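Local coordinates for diaminopimelate decarboxylase (Phaeodactylum tricornutum, PDB 7JPJ), which probably decarboxylates diaminopimelate in a pyridoxal 5'-phosphate-dependent step of lysine biosynthesis, working as an obligate dimer, at residues A[119-131]-A[189-201]. Sequence-based numbering, arbitrary orientation.
Sequences KLNACSVSQLERF and IVERYGLEVERIH
Two nitrogens of Arg199, NE and NH2, converge on Asn121, both donating to the single oxygen OD1. The NE bond is the shorter, 2.6 Å from Arg199 NE to Asn121 OD1 with an N-H...O angle of 154°, and it lies in the amide plane on a lone pair of OD1. Arg199 NH2 reaches Asn121 OD1 at 2.9 Å but is tilted from that plane; OD1 nevertheless stays within the guanidinium plane, although amide and guanidinium planes are turned 49° apart. The arginine chain is extended as far as CD, and a bend at chi3 then presents this edge. Lys119 crosses Arg199 at about a right angle, its CB 3.3 Å from Arg199 NH2, and Arg199 NH1 forms a salt bridge with Glu198 OE2, approaching from over the plane of the carboxylate. A methionine in place of Arg199 would probably leave the buried Asn121 OD1 without either donor and Glu198 without its charged mate. The other end of the Asn121 amide, ND2, lies 3.4 Å from His201 CD2.

A separate apolar patch joins helix 125-134 to helix 185-192 and the loop that follows it. Ile189 crosses Val125 at about a right angle, its CD1 3.7 Å from Val125 CG1, while its CG2 branch, anti to the backbone N, lies 3.8 Å from Glu129 CG. Leu195 divides its methyls: CD1 touches Leu128 CD1 at 3.7 Å as the two side chains run past each other in opposite directions, and CD2 meets the Phe131 ring at its edge.

Strands 119-122 and 196-201 cross at 51° within the parallel sheet of the TIM-barrel-type pyridoxal-binding domain. Strand 141-147 pairs with both, and helices 125-134 and 185-192 pack beside one another.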
loop_
_atom_site.group_PDB
_atom_site.type_symbol
_atom_site.label_atom_id
_atom_site.label_comp_id
_atom_site.label_asym_id
_atom_site.label_seq_id
_atom_site.Cartn_x
_atom_site.Cartn_y
_atom_site.Cartn_z
ATOM N N LYS A 119 19.229 20.984 -8.406
ATOM C CA LYS A 119 19.295 20.733 -9.839
ATOM C C LYS A 119 18.030 20.019 -10.297
ATOM O O LYS A 119 17.627 19.013 -9.704
ATOM C CB LYS A 119 20.531 19.900 -10.174
ATOM C CG LYS A 119 21.834 20.481 -9.640
ATOM C CD LYS A 119 23.030 19.682 -10.118
ATOM C CE LYS A 119 24.339 20.345 -9.717
ATOM N NZ LYS A 119 24.540 20.358 -8.243
ATOM N N LEU A 120 17.402 20.538 -11.347
ATOM C CA LEU A 120 16.151 19.990 -11.853
ATOM C C LEU A 120 16.398 19.199 -13.130
ATOM O O LEU A 120 17.070 19.680 -14.048
ATOM C CB LEU A 120 15.133 21.100 -12.121
ATOM C CG LEU A 120 13.852 20.625 -12.813
ATOM C CD1 LEU A 120 13.069 19.682 -11.909
ATOM C CD2 LEU A 120 12.989 21.797 -13.249
ATOM N N ASN A 121 15.853 17.987 -13.182
ATOM C CA ASN A 121 15.810 17.192 -14.404
ATOM C C ASN A 121 14.393 17.282 -14.957
ATOM O O ASN A 121 13.459 16.716 -14.380
ATOM C CB ASN A 121 16.208 15.742 -14.137
ATOM C CG ASN A 121 17.678 15.590 -13.791
ATOM O OD1 ASN A 121 18.502 16.440 -14.135
ATOM N ND2 ASN A 121 18.015 14.504 -13.103
ATOM N N ALA A 122 14.233 18.008 -16.061
ATOM C CA ALA A 122 12.927 18.154 -16.692
ATOM C C ALA A 122 12.465 16.808 -17.237
ATOM O O ALA A 122 13.174 16.172 -18.025
ATOM C CB ALA A 122 12.992 19.196 -17.805
ATOM N N CYS A 123 11.278 16.372 -16.822
ATOM C CA CYS A 123 10.782 15.047 -17.164
ATOM C C CYS A 123 9.655 15.062 -18.187
ATOM O O CYS A 123 9.180 13.991 -18.577
ATOM C CB CYS A 123 10.324 14.319 -15.895
ATOM S SG CYS A 123 11.678 13.967 -14.738
ATOM N N SER A 124 9.213 16.235 -18.631
ATOM C CA SER A 124 8.219 16.330 -19.691
ATOM C C SER A 124 8.374 17.683 -20.369
ATOM O O SER A 124 9.063 18.574 -19.869
ATOM C CB SER A 124 6.795 16.151 -19.159
ATOM O OG SER A 124 6.420 17.231 -18.320
ATOM N N VAL A 125 7.724 17.820 -21.525
ATOM C CA VAL A 125 7.728 19.102 -22.222
ATOM C C VAL A 125 7.133 20.189 -21.334
ATOM O O VAL A 125 7.664 21.303 -21.251
ATOM C CB VAL A 125 6.981 18.981 -23.563
ATOM C CG1 VAL A 125 6.720 20.356 -24.164
ATOM C CG2 VAL A 125 7.775 18.112 -24.529
ATOM N N SER A 126 6.040 19.869 -20.633
ATOM C CA SER A 126 5.377 20.847 -19.773
ATOM C C SER A 126 6.316 21.376 -18.698
ATOM O O SER A 126 6.300 22.573 -18.386
ATOM C CB SER A 126 4.148 20.216 -19.120
ATOM O OG SER A 126 3.576 19.241 -19.969
ATOM N N GLN A 127 7.130 20.499 -18.107
ATOM C CA GLN A 127 8.031 20.935 -17.045
ATOM C C GLN A 127 9.143 21.816 -17.591
ATOM O O GLN A 127 9.517 22.815 -16.966
ATOM C CB GLN A 127 8.621 19.727 -16.321
ATOM C CG GLN A 127 7.612 18.929 -15.530
ATOM C CD GLN A 127 8.259 17.829 -14.722
ATOM O OE1 GLN A 127 9.445 17.540 -14.884
ATOM N NE2 GLN A 127 7.484 17.209 -13.838
ATOM N N LEU A 128 9.689 21.455 -18.752
ATOM C CA LEU A 128 10.719 22.278 -19.370
ATOM C C LEU A 128 10.184 23.665 -19.700
ATOM O O LEU A 128 10.858 24.674 -19.464
ATOM C CB LEU A 128 11.249 21.588 -20.626
ATOM C CG LEU A 128 12.585 22.077 -21.184
ATOM C CD1 LEU A 128 13.668 21.971 -20.127
ATOM C CD2 LEU A 128 12.956 21.282 -22.423
ATOM N N GLU A 129 8.965 23.737 -20.235
ATOM C CA GLU A 129 8.399 25.031 -20.600
ATOM C C GLU A 129 8.134 25.887 -19.368
ATOM O O GLU A 129 8.377 27.100 -19.388
ATOM C CB GLU A 129 7.119 24.835 -21.410
ATOM C CG GLU A 129 7.356 24.337 -22.826
ATOM C CD GLU A 129 6.065 24.004 -23.548
ATOM O OE1 GLU A 129 5.038 23.799 -22.864
ATOM O OE2 GLU A 129 6.077 23.952 -24.795
ATOM N N ARG A 130 7.638 25.278 -18.287
ATOM C CA ARG A 130 7.443 26.024 -17.047
ATOM C C ARG A 130 8.773 26.518 -16.491
ATOM O O ARG A 130 8.868 27.647 -15.995
ATOM C CB ARG A 130 6.714 25.156 -16.019
ATOM C CG ARG A 130 5.270 24.827 -16.386
ATOM C CD ARG A 130 4.623 23.922 -15.348
ATOM N NE ARG A 130 4.536 24.574 -14.045
ATOM C CZ ARG A 130 4.202 23.954 -12.917
ATOM N NH1 ARG A 130 3.920 22.657 -12.927
ATOM N NH2 ARG A 130 4.151 24.634 -11.778
ATOM N N PHE A 131 9.814 25.686 -16.569
ATOM C CA PHE A 131 11.146 26.117 -16.159
ATOM C C PHE A 131 11.651 27.244 -17.051
ATOM O O PHE A 131 12.184 28.248 -16.565
ATOM C CB PHE A 131 12.106 24.926 -16.191
ATOM C CG PHE A 131 13.454 25.210 -15.595
ATOM C CD1 PHE A 131 13.681 25.022 -14.243
ATOM C CD2 PHE A 131 14.498 25.654 -16.390
ATOM C CE1 PHE A 131 14.925 25.275 -13.693
ATOM C CE2 PHE A 131 15.738 25.911 -15.847
ATOM C CZ PHE A 131 15.952 25.721 -14.496
ATOM N N ILE A 189 12.354 24.416 -27.703
ATOM C CA ILE A 189 11.992 24.962 -26.400
ATOM C C ILE A 189 13.227 25.502 -25.689
ATOM O O ILE A 189 13.172 26.539 -25.018
ATOM C CB ILE A 189 11.272 23.893 -25.560
ATOM C CG1 ILE A 189 10.045 23.366 -26.308
ATOM C CG2 ILE A 189 10.871 24.456 -24.205
ATOM C CD1 ILE A 189 9.564 22.013 -25.829
ATOM N N VAL A 190 14.363 24.814 -25.837
ATOM C CA VAL A 190 15.597 25.252 -25.187
ATOM C C VAL A 190 16.045 26.597 -25.746
ATOM O O VAL A 190 16.404 27.513 -24.995
ATOM C CB VAL A 190 16.691 24.180 -25.342
ATOM C CG1 VAL A 190 18.065 24.776 -25.074
ATOM C CG2 VAL A 190 16.416 23.016 -24.407
ATOM N N GLU A 191 16.031 26.737 -27.074
ATOM C CA GLU A 191 16.416 28.004 -27.688
ATOM C C GLU A 191 15.414 29.105 -27.362
ATOM O O GLU A 191 15.798 30.267 -27.177
ATOM C CB GLU A 191 16.551 27.834 -29.203
ATOM C CG GLU A 191 16.553 29.146 -29.982
ATOM C CD GLU A 191 16.740 28.946 -31.474
ATOM O OE1 GLU A 191 17.304 29.848 -32.132
ATOM O OE2 GLU A 191 16.316 27.889 -31.988
ATOM N N ARG A 192 14.127 28.757 -27.280
ATOM C CA ARG A 192 13.093 29.759 -27.038
ATOM C C ARG A 192 13.322 30.494 -25.723
ATOM O O ARG A 192 13.130 31.713 -25.644
ATOM C CB ARG A 192 11.718 29.096 -27.048
ATOM C CG ARG A 192 10.562 30.065 -27.185
ATOM C CD ARG A 192 9.355 29.552 -26.427
ATOM N NE ARG A 192 8.131 30.258 -26.787
ATOM C CZ ARG A 192 6.913 29.803 -26.521
ATOM N NH1 ARG A 192 6.765 28.642 -25.895
ATOM N NH2 ARG A 192 5.844 30.505 -26.878
ATOM N N TYR A 193 13.738 29.776 -24.682
ATOM C CA TYR A 193 13.982 30.369 -23.374
ATOM C C TYR A 193 15.465 30.519 -23.062
ATOM O O TYR A 193 15.819 30.826 -21.919
ATOM C CB TYR A 193 13.291 29.544 -22.287
ATOM C CG TYR A 193 11.805 29.372 -22.510
ATOM C CD1 TYR A 193 10.939 30.458 -22.425
ATOM C CD2 TYR A 193 11.264 28.126 -22.803
ATOM C CE1 TYR A 193 9.578 30.308 -22.626
ATOM C CE2 TYR A 193 9.905 27.967 -23.006
ATOM C CZ TYR A 193 9.066 29.061 -22.917
ATOM O OH TYR A 193 7.712 28.906 -23.119
ATOM N N GLY A 194 16.337 30.316 -24.045
ATOM C CA GLY A 194 17.763 30.479 -23.819
ATOM C C GLY A 194 18.335 29.541 -22.782
ATOM O O GLY A 194 19.321 29.883 -22.122
ATOM N N LEU A 195 17.741 28.361 -22.620
ATOM C CA LEU A 195 18.201 27.405 -21.628
ATOM C C LEU A 195 19.569 26.840 -22.009
ATOM O O LEU A 195 20.057 27.003 -23.130
ATOM C CB LEU A 195 17.196 26.264 -21.478
ATOM C CG LEU A 195 15.798 26.634 -20.997
ATOM C CD1 LEU A 195 14.936 25.392 -20.914
ATOM C CD2 LEU A 195 15.871 27.331 -19.651
ATOM N N GLU A 196 20.185 26.159 -21.048
ATOM C CA GLU A 196 21.437 25.442 -21.263
ATOM C C GLU A 196 21.277 24.034 -20.705
ATOM O O GLU A 196 21.132 23.859 -19.490
ATOM C CB GLU A 196 22.613 26.160 -20.602
ATOM C CG GLU A 196 23.940 25.430 -20.766
ATOM C CD GLU A 196 25.137 26.356 -20.666
ATOM O OE1 GLU A 196 26.028 26.084 -19.834
ATOM O OE2 GLU A 196 25.185 27.355 -21.419
ATOM N N VAL A 197 21.299 23.038 -21.584
ATOM C CA VAL A 197 21.155 21.645 -21.178
ATOM C C VAL A 197 22.522 21.134 -20.735
ATOM O O VAL A 197 23.436 20.990 -21.550
ATOM C CB VAL A 197 20.581 20.788 -22.311
ATOM C CG1 VAL A 197 20.249 19.397 -21.803
ATOM C CG2 VAL A 197 19.354 21.454 -22.896
ATOM N N GLU A 198 22.664 20.856 -19.439
ATOM C CA GLU A 198 23.933 20.416 -18.879
ATOM C C GLU A 198 23.967 18.934 -18.544
ATOM O O GLU A 198 25.057 18.400 -18.309
ATOM C CB GLU A 198 24.268 21.218 -17.611
ATOM C CG GLU A 198 23.419 20.851 -16.400
ATOM C CD GLU A 198 23.911 21.496 -15.111
ATOM O OE1 GLU A 198 24.949 22.190 -15.144
ATOM O OE2 GLU A 198 23.255 21.309 -14.062
ATOM N N ARG A 199 22.821 18.255 -18.524
ATOM C CA ARG A 199 22.762 16.894 -18.011
ATOM C C ARG A 199 21.596 16.150 -18.647
ATOM O O ARG A 199 20.497 16.695 -18.775
ATOM C CB ARG A 199 22.630 16.904 -16.483
ATOM C CG ARG A 199 22.279 15.573 -15.851
ATOM C CD ARG A 199 22.143 15.710 -14.338
ATOM N NE ARG A 199 21.065 16.623 -13.961
ATOM C CZ ARG A 199 21.248 17.883 -13.572
ATOM N NH1 ARG A 199 22.473 18.387 -13.508
ATOM N NH2 ARG A 199 20.206 18.638 -13.251
ATOM N N ILE A 200 21.852 14.906 -19.046
ATOM C CA ILE A 200 20.838 14.003 -19.575
ATOM C C ILE A 200 20.581 12.921 -18.537
ATOM O O ILE A 200 21.512 12.464 -17.862
ATOM C CB ILE A 200 21.273 13.390 -20.923
ATOM C CG1 ILE A 200 21.488 14.488 -21.967
ATOM C CG2 ILE A 200 20.240 12.393 -21.431
ATOM C CD1 ILE A 200 20.213 15.200 -22.380
ATOM N N HIS A 201 19.319 12.523 -18.398
ATOM C CA HIS A 201 18.899 11.538 -17.410
ATOM C C HIS A 201 18.165 10.402 -18.108
ATOM O O HIS A 201 17.251 10.642 -18.902
ATOM C CB HIS A 201 17.997 12.178 -16.348
ATOM C CG HIS A 201 17.731 11.299 -15.165
ATOM N ND1 HIS A 201 18.365 10.090 -14.976
ATOM C CD2 HIS A 201 16.901 11.457 -14.107
ATOM C CE1 HIS A 201 17.935 9.540 -13.854
ATOM N NE2 HIS A 201 17.047 10.351 -13.307
#